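Putative ABC transporter, ATP-binding protein ComA (Streptococcus mutans, PDB 3K8U) is probably the ATP-binding component of an ABC transporter, represented here by its peptidase domain of the C39 family, clan CA. Local coordinates at residues Y6-Q11 with G111-S116; P19-S24 with Q95-V100; F84-I89 with G133-L138. One frame throughout, in Å; residues are numbered along the deposited sequence.

Contact 1: Y6-Q11 with G111-S116; sequences YKLVPQ and GDPDPS
Leu8 and Gln11 make most of the approach of 6-11 to 111-116, one with a branched apolar end and the other with backbone and amide together. CG of Leu8 stands anti to the backbone N (chi1 172°), and its two methyls settle on successive peptide units. CD1 lies 3.8 Å from Gly111 C, against a residue with no side chain of its own, while CD2 comes to 3.6 Å from Asp112 O. Gln11 is turned differently: CG sits between the backbone N and the carbonyl carbon (chi1 69°), and the chain beyond it is extended. It runs obliquely across Pro113, with CG 3.4 Å from Pro113 O and OE1 3.7 Å from Pro113 CB; NE2, at the far end, is bonded to Asp13 O. The one hydrogen bond between the segments is nearly straight, from Gln11 N to Pro113 O at 2.9 Å (160° at the hydrogen), the donor tilted from the carbonyl plane. Beyond it, CD of Pro115 rests 3.4 Å from Gln11 O, so the Pro115 ring lies beside this backbone.

Two consecutive Asx turns, at Asp112 and Asp114, shape 111-116. OD1 of Asp112 accepts from Asp114 N at 3.0 Å, met from above the carboxylate plane, and it is also hydrogen-bonded to His96 NE2. OD1 of Asp114 is gripped by both N and OG of Ser116, which reach it from the same face. The Asp112–His96 pair is consistent with the histidine–aspartate pairing of papain-like cysteine peptidases.

The loop 6-11, which precedes helix 17-28, thus lies against the end of strand 107-112; Pro113 packs on Cys17, Ala20 and Val21 of that helix, and Leu8 reaches Tyr101 of strand 93-104 as well as Ser24.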
loop_
_atom_site.group_PDB
_atom_site.type_symbol
_atom_site.label_atom_id
_atom_site.label_comp_id
_atom_site.label_asym_id
_atom_site.label_seq_id
_atom_site.Cartn_x
_atom_site.Cartn_y
_atom_site.Cartn_z
ATOM N N TYR A 6 -11.137 1.585 -8.525
ATOM C CA TYR A 6 -10.046 1.325 -7.596
ATOM C C TYR A 6 -10.386 0.229 -6.597
ATOM O O TYR A 6 -11.223 0.408 -5.710
ATOM C CB TYR A 6 -9.661 2.625 -6.889
ATOM C CG TYR A 6 -9.406 3.750 -7.868
ATOM C CD1 TYR A 6 -10.184 4.905 -7.851
ATOM C CD2 TYR A 6 -8.423 3.633 -8.849
ATOM C CE1 TYR A 6 -9.991 5.916 -8.791
ATOM C CE2 TYR A 6 -8.221 4.633 -9.791
ATOM C CZ TYR A 6 -9.009 5.771 -9.758
ATOM O OH TYR A 6 -8.822 6.755 -10.701
ATOM N N LYS A 7 -9.726 -0.913 -6.757
ATOM C CA LYS A 7 -9.954 -2.058 -5.890
ATOM C C LYS A 7 -9.141 -1.999 -4.604
ATOM O O LYS A 7 -7.927 -1.778 -4.618
ATOM C CB LYS A 7 -9.691 -3.357 -6.656
ATOM C CG LYS A 7 -10.736 -3.626 -7.739
ATOM C CD LYS A 7 -10.389 -4.821 -8.616
ATOM C CE LYS A 7 -9.254 -4.499 -9.573
ATOM N NZ LYS A 7 -9.000 -5.610 -10.534
ATOM N N LEU A 8 -9.837 -2.152 -3.484
ATOM C CA LEU A 8 -9.203 -2.125 -2.178
ATOM C C LEU A 8 -9.761 -3.205 -1.273
ATOM O O LEU A 8 -10.979 -3.322 -1.106
ATOM C CB LEU A 8 -9.411 -0.768 -1.503
ATOM C CG LEU A 8 -8.953 -0.695 -0.038
ATOM C CD1 LEU A 8 -7.438 -0.564 0.052
ATOM C CD2 LEU A 8 -9.607 0.471 0.633
ATOM N N VAL A 9 -8.863 -4.002 -0.709
ATOM C CA VAL A 9 -9.244 -5.049 0.225
ATOM C C VAL A 9 -9.001 -4.430 1.598
ATOM O O VAL A 9 -7.857 -4.151 1.969
ATOM C CB VAL A 9 -8.375 -6.316 0.055
ATOM C CG1 VAL A 9 -8.764 -7.361 1.094
ATOM C CG2 VAL A 9 -8.544 -6.889 -1.350
ATOM N N PRO A 10 -10.081 -4.134 2.340
ATOM C CA PRO A 10 -9.949 -3.532 3.667
ATOM C C PRO A 10 -9.510 -4.515 4.743
ATOM O O PRO A 10 -9.631 -5.727 4.580
ATOM C CB PRO A 10 -11.355 -2.999 3.934
ATOM C CG PRO A 10 -12.226 -4.015 3.267
ATOM C CD PRO A 10 -11.500 -4.286 1.962
ATOM N N GLN A 11 -8.931 -3.985 5.813
ATOM C CA GLN A 11 -8.504 -4.813 6.932
ATOM C C GLN A 11 -9.659 -4.890 7.931
ATOM O O GLN A 11 -10.609 -4.103 7.861
ATOM C CB GLN A 11 -7.282 -4.193 7.626
ATOM C CG GLN A 11 -7.584 -2.896 8.382
ATOM C CD GLN A 11 -6.338 -2.241 8.949
ATOM O OE1 GLN A 11 -5.938 -1.170 8.504
ATOM N NE2 GLN A 11 -5.721 -2.882 9.940
ATOM N N GLY A 111 -5.914 4.374 -1.118
ATOM C CA GLY A 111 -6.716 3.292 -0.583
ATOM C C GLY A 111 -6.192 2.966 0.797
ATOM O O GLY A 111 -5.067 2.488 0.950
ATOM N N ASP A 112 -6.973 3.315 1.809
ATOM C CA ASP A 112 -6.598 3.059 3.191
ATOM C C ASP A 112 -7.393 1.844 3.679
ATOM O O ASP A 112 -8.612 1.906 3.778
ATOM C CB ASP A 112 -6.923 4.299 4.043
ATOM C CG ASP A 112 -6.564 4.129 5.512
ATOM O OD1 ASP A 112 -6.128 3.037 5.925
ATOM O OD2 ASP A 112 -6.731 5.103 6.272
ATOM N N PRO A 113 -6.705 0.732 4.006
ATOM C CA PRO A 113 -7.350 -0.499 4.490
ATOM C C PRO A 113 -8.294 -0.284 5.682
ATOM O O PRO A 113 -9.166 -1.117 5.934
ATOM C CB PRO A 113 -6.160 -1.381 4.856
ATOM C CG PRO A 113 -5.129 -0.967 3.832
ATOM C CD PRO A 113 -5.249 0.537 3.876
ATOM N N ASP A 114 -8.100 0.807 6.424
ATOM C CA ASP A 114 -8.970 1.158 7.556
ATOM C C ASP A 114 -10.382 1.137 6.951
ATOM O O ASP A 114 -10.677 1.901 6.035
ATOM C CB ASP A 114 -8.606 2.573 8.042
ATOM C CG ASP A 114 -9.498 3.084 9.172
ATOM O OD1 ASP A 114 -10.667 2.661 9.307
ATOM O OD2 ASP A 114 -9.027 3.972 9.907
ATOM N N PRO A 115 -11.264 0.245 7.448
ATOM C CA PRO A 115 -12.631 0.141 6.923
ATOM C C PRO A 115 -13.520 1.374 7.042
ATOM O O PRO A 115 -14.550 1.453 6.372
ATOM C CB PRO A 115 -13.193 -1.085 7.647
ATOM C CG PRO A 115 -12.439 -1.110 8.933
ATOM C CD PRO A 115 -11.029 -0.754 8.504
ATOM N N SER A 116 -13.106 2.344 7.854
ATOM C CA SER A 116 -13.862 3.582 8.013
ATOM C C SER A 116 -13.344 4.663 7.057
ATOM O O SER A 116 -13.866 5.779 7.028
ATOM C CB SER A 116 -13.810 4.075 9.468
ATOM O OG SER A 116 -12.530 4.569 9.837
#

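Contact 2: P19-S24 with Q95-V100; sequences PAVLAS and QHYYVV
Val21 and Ser24, on helix 17-28, meet Tyr97 and Val99, on strand 93-104, and every contact across the gap is apolar or van der Waals. The short segments 19-24 and 96-100 run in nearly the same direction, 15° apart, with axes 8.1 Å from each other. Val21 projects from the helix toward the strand and works with three of its carbons. CG1, held anti to its own carbonyl carbon (chi1 -62°), touches the strand at Tyr97 CB, 3.8 Å away, and lies close to the Tyr97 carbonyl; CG2 reaches the same CB at 4.0 Å. The third carbon, CB, packs 3.8 Å from Val99 CG2. That methyl also meets Ser24 CB, again at 3.8 Å, and so bridges two residues one helical turn apart. Val21 and Tyr97 cross at about a right angle, the ring leading off to stack on His87 while its hydroxyl bonds to Thr49 O.

No hydrogen bond crosses between the segments; Ser24 is held within the helix and by the N-terminal loop. Its OG turns back to Ala20 O at 2.8 Å, and Ser24 N reaches that oxygen from the opposite face of its plane. OG is also bonded to Val9 N.

With its hydroxyl engaged by these partners, Ser24 meets the strand chiefly through its CB, so the buried contact is held by close apolar packing, with no polar bond across it.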
loop_
_atom_site.group_PDB
_atom_site.type_symbol
_atom_site.label_atom_id
_atom_site.label_comp_id
_atom_site.label_asym_id
_atom_site.label_seq_id
_atom_site.Cartn_x
_atom_site.Cartn_y
_atom_site.Cartn_z
ATOM N N PRO A 19 -1.060 -6.973 4.970
ATOM C CA PRO A 19 -1.719 -8.001 4.162
ATOM C C PRO A 19 -2.791 -7.371 3.268
ATOM O O PRO A 19 -2.942 -7.757 2.110
ATOM C CB PRO A 19 -2.346 -8.904 5.224
ATOM C CG PRO A 19 -1.347 -8.862 6.315
ATOM C CD PRO A 19 -0.959 -7.397 6.379
ATOM N N ALA A 20 -3.506 -6.379 3.801
ATOM C CA ALA A 20 -4.565 -5.699 3.054
ATOM C C ALA A 20 -4.083 -4.945 1.818
ATOM O O ALA A 20 -4.672 -5.092 0.745
ATOM C CB ALA A 20 -5.356 -4.771 3.967
ATOM N N VAL A 21 -3.038 -4.124 1.950
ATOM C CA VAL A 21 -2.540 -3.394 0.781
ATOM C C VAL A 21 -1.969 -4.349 -0.264
ATOM O O VAL A 21 -2.149 -4.134 -1.460
ATOM C CB VAL A 21 -1.500 -2.277 1.131
ATOM C CG1 VAL A 21 -2.152 -1.227 2.018
ATOM C CG2 VAL A 21 -0.255 -2.856 1.789
ATOM N N LEU A 22 -1.321 -5.422 0.184
ATOM C CA LEU A 22 -0.762 -6.397 -0.746
ATOM C C LEU A 22 -1.894 -7.095 -1.503
ATOM O O LEU A 22 -1.822 -7.260 -2.721
ATOM C CB LEU A 22 0.116 -7.418 -0.015
ATOM C CG LEU A 22 0.763 -8.511 -0.880
ATOM C CD1 LEU A 22 1.550 -7.893 -2.029
ATOM C CD2 LEU A 22 1.665 -9.381 -0.020
ATOM N N ALA A 23 -2.949 -7.473 -0.784
ATOM C CA ALA A 23 -4.102 -8.126 -1.405
ATOM C C ALA A 23 -4.754 -7.183 -2.419
ATOM O O ALA A 23 -5.192 -7.610 -3.494
ATOM C CB ALA A 23 -5.120 -8.543 -0.339
ATOM N N SER A 24 -4.789 -5.897 -2.083
ATOM C CA SER A 24 -5.379 -4.883 -2.955
ATOM C C SER A 24 -4.651 -4.784 -4.291
ATOM O O SER A 24 -5.281 -4.818 -5.354
ATOM C CB SER A 24 -5.378 -3.516 -2.263
ATOM O OG SER A 24 -6.129 -3.544 -1.061
ATOM N N GLN A 95 3.169 1.121 11.539
ATOM C CA GLN A 95 3.133 0.134 10.463
ATOM C C GLN A 95 1.829 0.188 9.664
ATOM O O GLN A 95 1.146 -0.823 9.479
ATOM C CB GLN A 95 3.361 -1.282 11.014
ATOM C CG GLN A 95 4.729 -1.503 11.656
ATOM C CD GLN A 95 5.871 -1.550 10.651
ATOM O OE1 GLN A 95 5.756 -1.057 9.524
ATOM N NE2 GLN A 95 6.982 -2.155 11.056
ATOM N N HIS A 96 1.475 1.382 9.208
ATOM C CA HIS A 96 0.271 1.559 8.410
ATOM C C HIS A 96 0.703 1.848 6.975
ATOM O O HIS A 96 1.748 2.458 6.749
ATOM C CB HIS A 96 -0.589 2.707 8.947
ATOM C CG HIS A 96 -2.016 2.636 8.503
ATOM N ND1 HIS A 96 -2.941 1.812 9.111
ATOM C CD2 HIS A 96 -2.668 3.248 7.488
ATOM C CE1 HIS A 96 -4.100 1.918 8.486
ATOM N NE2 HIS A 96 -3.961 2.784 7.499
ATOM N N TYR A 97 -0.092 1.393 6.009
ATOM C CA TYR A 97 0.226 1.598 4.599
ATOM C C TYR A 97 -1.023 1.970 3.823
ATOM O O TYR A 97 -2.136 1.666 4.246
ATOM C CB TYR A 97 0.786 0.307 3.973
ATOM C CG TYR A 97 2.028 -0.242 4.637
ATOM C CD1 TYR A 97 3.295 0.059 4.146
ATOM C CD2 TYR A 97 1.934 -1.056 5.768
ATOM C CE1 TYR A 97 4.442 -0.429 4.768
ATOM C CE2 TYR A 97 3.068 -1.549 6.394
ATOM C CZ TYR A 97 4.317 -1.231 5.893
ATOM O OH TYR A 97 5.441 -1.709 6.524
ATOM N N TYR A 98 -0.822 2.612 2.677
ATOM C CA TYR A 98 -1.915 2.977 1.778
ATOM C C TYR A 98 -1.556 2.432 0.412
ATOM O O TYR A 98 -0.392 2.129 0.126
ATOM C CB TYR A 98 -2.010 4.490 1.542
ATOM C CG TYR A 98 -2.430 5.386 2.678
ATOM C CD1 TYR A 98 -3.141 4.903 3.773
ATOM C CD2 TYR A 98 -2.135 6.750 2.628
ATOM C CE1 TYR A 98 -3.553 5.763 4.793
ATOM C CE2 TYR A 98 -2.537 7.614 3.635
ATOM C CZ TYR A 98 -3.245 7.120 4.712
ATOM O OH TYR A 98 -3.641 7.990 5.698
ATOM N N VAL A 99 -2.571 2.319 -0.433
ATOM C CA VAL A 99 -2.364 1.948 -1.818
ATOM C C VAL A 99 -2.549 3.310 -2.497
ATOM O O VAL A 99 -3.378 4.109 -2.055
ATOM C CB VAL A 99 -3.455 0.993 -2.343
ATOM C CG1 VAL A 99 -3.267 0.772 -3.837
ATOM C CG2 VAL A 99 -3.397 -0.342 -1.602
ATOM N N VAL A 100 -1.713 3.632 -3.481
ATOM C CA VAL A 100 -1.873 4.896 -4.190
ATOM C C VAL A 100 -2.346 4.541 -5.597
ATOM O O VAL A 100 -1.667 3.816 -6.322
ATOM C CB VAL A 100 -0.565 5.730 -4.236
ATOM C CG1 VAL A 100 -0.807 7.035 -4.989
ATOM C CG2 VAL A 100 -0.104 6.045 -2.824
#

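Contact 3: F84-I89 with G133-L138; sequences FIVHVI and GLAIFL
Leu134 O receives the backbone N-H of His87 at 3.3 Å and a further hydrogen bond from Trp131 NE1, while Val86 CA adds a CA-H...O contact at 3.4 Å. Next along the strands, Ile85 and Ile136 form a hydrogen-bonded antiparallel pair: Ile136 N reaches Ile85 O at 2.7 Å, and Ile85 N returns to Ile136 O at 2.9 Å, in the carbonyl plane. Val86 and Ala135 make the neighbouring non-hydrogen-bonded pair. With N-to-C directions 160° apart, the segments are adjacent strands inside the antiparallel sheet, strand 84-90 lying between 134-140 and 93-104.

On the face of Ile85 and Ile136 the two CB atoms are 4.1 Å apart, and both residues are covered by helix 51-60, with helix 17-28 also touching Ile85. Toward the other end of the contact, with CG of Phe84 between its backbone N and carbonyl carbon (chi1 59°), Phe84 and Phe137 lie side by side, pointing the same way, in an offset stack with centroids 4.4 Å apart and planes at 23°. Phe137 CZ stands over the centre of the Phe84 ring, and Phe84 CB in turn sits above the Phe137 face, a CH-pi contact displaced toward the rim. Ala135 CB touches the Phe84 ring at CD1, 4.0 Å away, and Leu74 and Phe75 pack against the same phenylalanine.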
loop_
_atom_site.group_PDB
_atom_site.type_symbol
_atom_site.label_atom_id
_atom_site.label_comp_id
_atom_site.label_asym_id
_atom_site.label_seq_id
_atom_site.Cartn_x
_atom_site.Cartn_y
_atom_site.Cartn_z
ATOM N N PHE A 84 0.557 1.560 -6.357
ATOM C CA PHE A 84 1.714 1.129 -5.581
ATOM C C PHE A 84 1.443 1.318 -4.093
ATOM O O PHE A 84 0.424 1.897 -3.708
ATOM C CB PHE A 84 3.020 1.798 -6.040
ATOM C CG PHE A 84 3.012 3.293 -5.967
ATOM C CD1 PHE A 84 3.521 3.950 -4.849
ATOM C CD2 PHE A 84 2.537 4.051 -7.034
ATOM C CE1 PHE A 84 3.558 5.338 -4.798
ATOM C CE2 PHE A 84 2.570 5.440 -6.993
ATOM C CZ PHE A 84 3.081 6.085 -5.874
ATOM N N ILE A 85 2.336 0.800 -3.261
ATOM C CA ILE A 85 2.176 0.864 -1.813
ATOM C C ILE A 85 3.088 1.896 -1.161
ATOM O O ILE A 85 4.222 2.074 -1.589
ATOM C CB ILE A 85 2.461 -0.526 -1.206
ATOM C CG1 ILE A 85 1.457 -1.544 -1.762
ATOM C CG2 ILE A 85 2.415 -0.484 0.321
ATOM C CD1 ILE A 85 1.846 -2.991 -1.528
ATOM N N VAL A 86 2.575 2.594 -0.148
ATOM C CA VAL A 86 3.369 3.580 0.587
ATOM C C VAL A 86 3.233 3.383 2.089
ATOM O O VAL A 86 2.196 2.921 2.576
ATOM C CB VAL A 86 2.989 5.052 0.243
ATOM C CG1 VAL A 86 3.374 5.375 -1.194
ATOM C CG2 VAL A 86 1.499 5.303 0.477
ATOM N N HIS A 87 4.291 3.732 2.815
ATOM C CA HIS A 87 4.313 3.620 4.269
ATOM C C HIS A 87 3.955 4.989 4.841
ATOM O O HIS A 87 4.604 5.996 4.527
ATOM C CB HIS A 87 5.715 3.196 4.733
ATOM C CG HIS A 87 5.828 2.953 6.208
ATOM N ND1 HIS A 87 7.033 3.003 6.877
ATOM C CD2 HIS A 87 4.892 2.659 7.142
ATOM C CE1 HIS A 87 6.834 2.752 8.159
ATOM N NE2 HIS A 87 5.544 2.540 8.346
ATOM N N VAL A 88 2.905 5.032 5.655
ATOM C CA VAL A 88 2.462 6.290 6.256
ATOM C C VAL A 88 2.348 6.161 7.764
ATOM O O VAL A 88 1.905 5.128 8.272
ATOM C CB VAL A 88 1.098 6.757 5.688
ATOM C CG1 VAL A 88 1.233 7.110 4.213
ATOM C CG2 VAL A 88 0.038 5.663 5.874
ATOM N N ILE A 89 2.788 7.194 8.478
ATOM C CA ILE A 89 2.717 7.195 9.936
ATOM C C ILE A 89 1.421 7.897 10.336
ATOM O O ILE A 89 1.193 9.048 9.974
ATOM C CB ILE A 89 3.913 7.957 10.573
ATOM C CG1 ILE A 89 5.240 7.432 10.023
ATOM C CG2 ILE A 89 3.872 7.828 12.098
ATOM C CD1 ILE A 89 5.547 5.981 10.370
ATOM N N GLY A 133 8.137 8.415 2.803
ATOM C CA GLY A 133 8.888 8.493 1.565
ATOM C C GLY A 133 9.057 7.109 0.952
ATOM O O GLY A 133 9.400 6.983 -0.223
ATOM N N LEU A 134 8.807 6.065 1.740
ATOM C CA LEU A 134 8.939 4.697 1.252
ATOM C C LEU A 134 7.794 4.311 0.329
ATOM O O LEU A 134 6.619 4.486 0.668
ATOM C CB LEU A 134 9.011 3.695 2.413
ATOM C CG LEU A 134 9.154 2.226 1.981
ATOM C CD1 LEU A 134 10.529 1.993 1.376
ATOM C CD2 LEU A 134 8.939 1.300 3.164
ATOM N N ALA A 135 8.150 3.800 -0.847
ATOM C CA ALA A 135 7.168 3.357 -1.833
ATOM C C ALA A 135 7.580 1.973 -2.319
ATOM O O ALA A 135 8.760 1.720 -2.564
ATOM C CB ALA A 135 7.104 4.331 -3.008
ATOM N N ILE A 136 6.612 1.069 -2.405
ATOM C CA ILE A 136 6.866 -0.289 -2.863
ATOM C C ILE A 136 6.071 -0.506 -4.139
ATOM O O ILE A 136 4.846 -0.365 -4.152
ATOM C CB ILE A 136 6.460 -1.340 -1.796
ATOM C CG1 ILE A 136 7.259 -1.111 -0.509
ATOM C CG2 ILE A 136 6.712 -2.765 -2.325
ATOM C CD1 ILE A 136 6.759 -1.899 0.687
ATOM N N PHE A 137 6.792 -0.809 -5.216
ATOM C CA PHE A 137 6.199 -1.057 -6.523
ATOM C C PHE A 137 6.231 -2.549 -6.833
ATOM O O PHE A 137 7.245 -3.216 -6.607
ATOM C CB PHE A 137 6.962 -0.281 -7.606
ATOM C CG PHE A 137 6.784 1.214 -7.525
ATOM C CD1 PHE A 137 5.844 1.858 -8.323
ATOM C CD2 PHE A 137 7.535 1.971 -6.633
ATOM C CE1 PHE A 137 5.650 3.232 -8.231
ATOM C CE2 PHE A 137 7.349 3.349 -6.533
ATOM C CZ PHE A 137 6.401 3.980 -7.332
ATOM N N LEU A 138 5.114 -3.070 -7.337
ATOM C CA LEU A 138 5.006 -4.485 -7.679
ATOM C C LEU A 138 4.581 -4.643 -9.134
ATOM O O LEU A 138 3.820 -3.832 -9.660
ATOM C CB LEU A 138 3.974 -5.182 -6.789
ATOM C CG LEU A 138 3.982 -4.940 -5.280
ATOM C CD1 LEU A 138 2.882 -5.764 -4.642
ATOM C CD2 LEU A 138 5.326 -5.297 -4.681
#

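The three contacts belong to one papain-like domain and share its antiparallel sheet. Contacts 1 and 2 have centres about 8 Å apart, and strands 107-112 and 93-104 are neighbours in the sheet; contacts 2 and 3 are about 9 Å apart, joined through the adjacent strands 93-104 and 84-90. Contacts 1 and 3, about 15 Å between centres, do not touch. Along the chain contact 2 is nested within the loop closed by contact 1, whereas contact 3 crosses both, as its second segment, 133-138, comes last. The N-terminal loop and helix 17-28 are thereby tied to a sheet built from later sequence, which is completed by strand 134-140, near the end of the modelled chain.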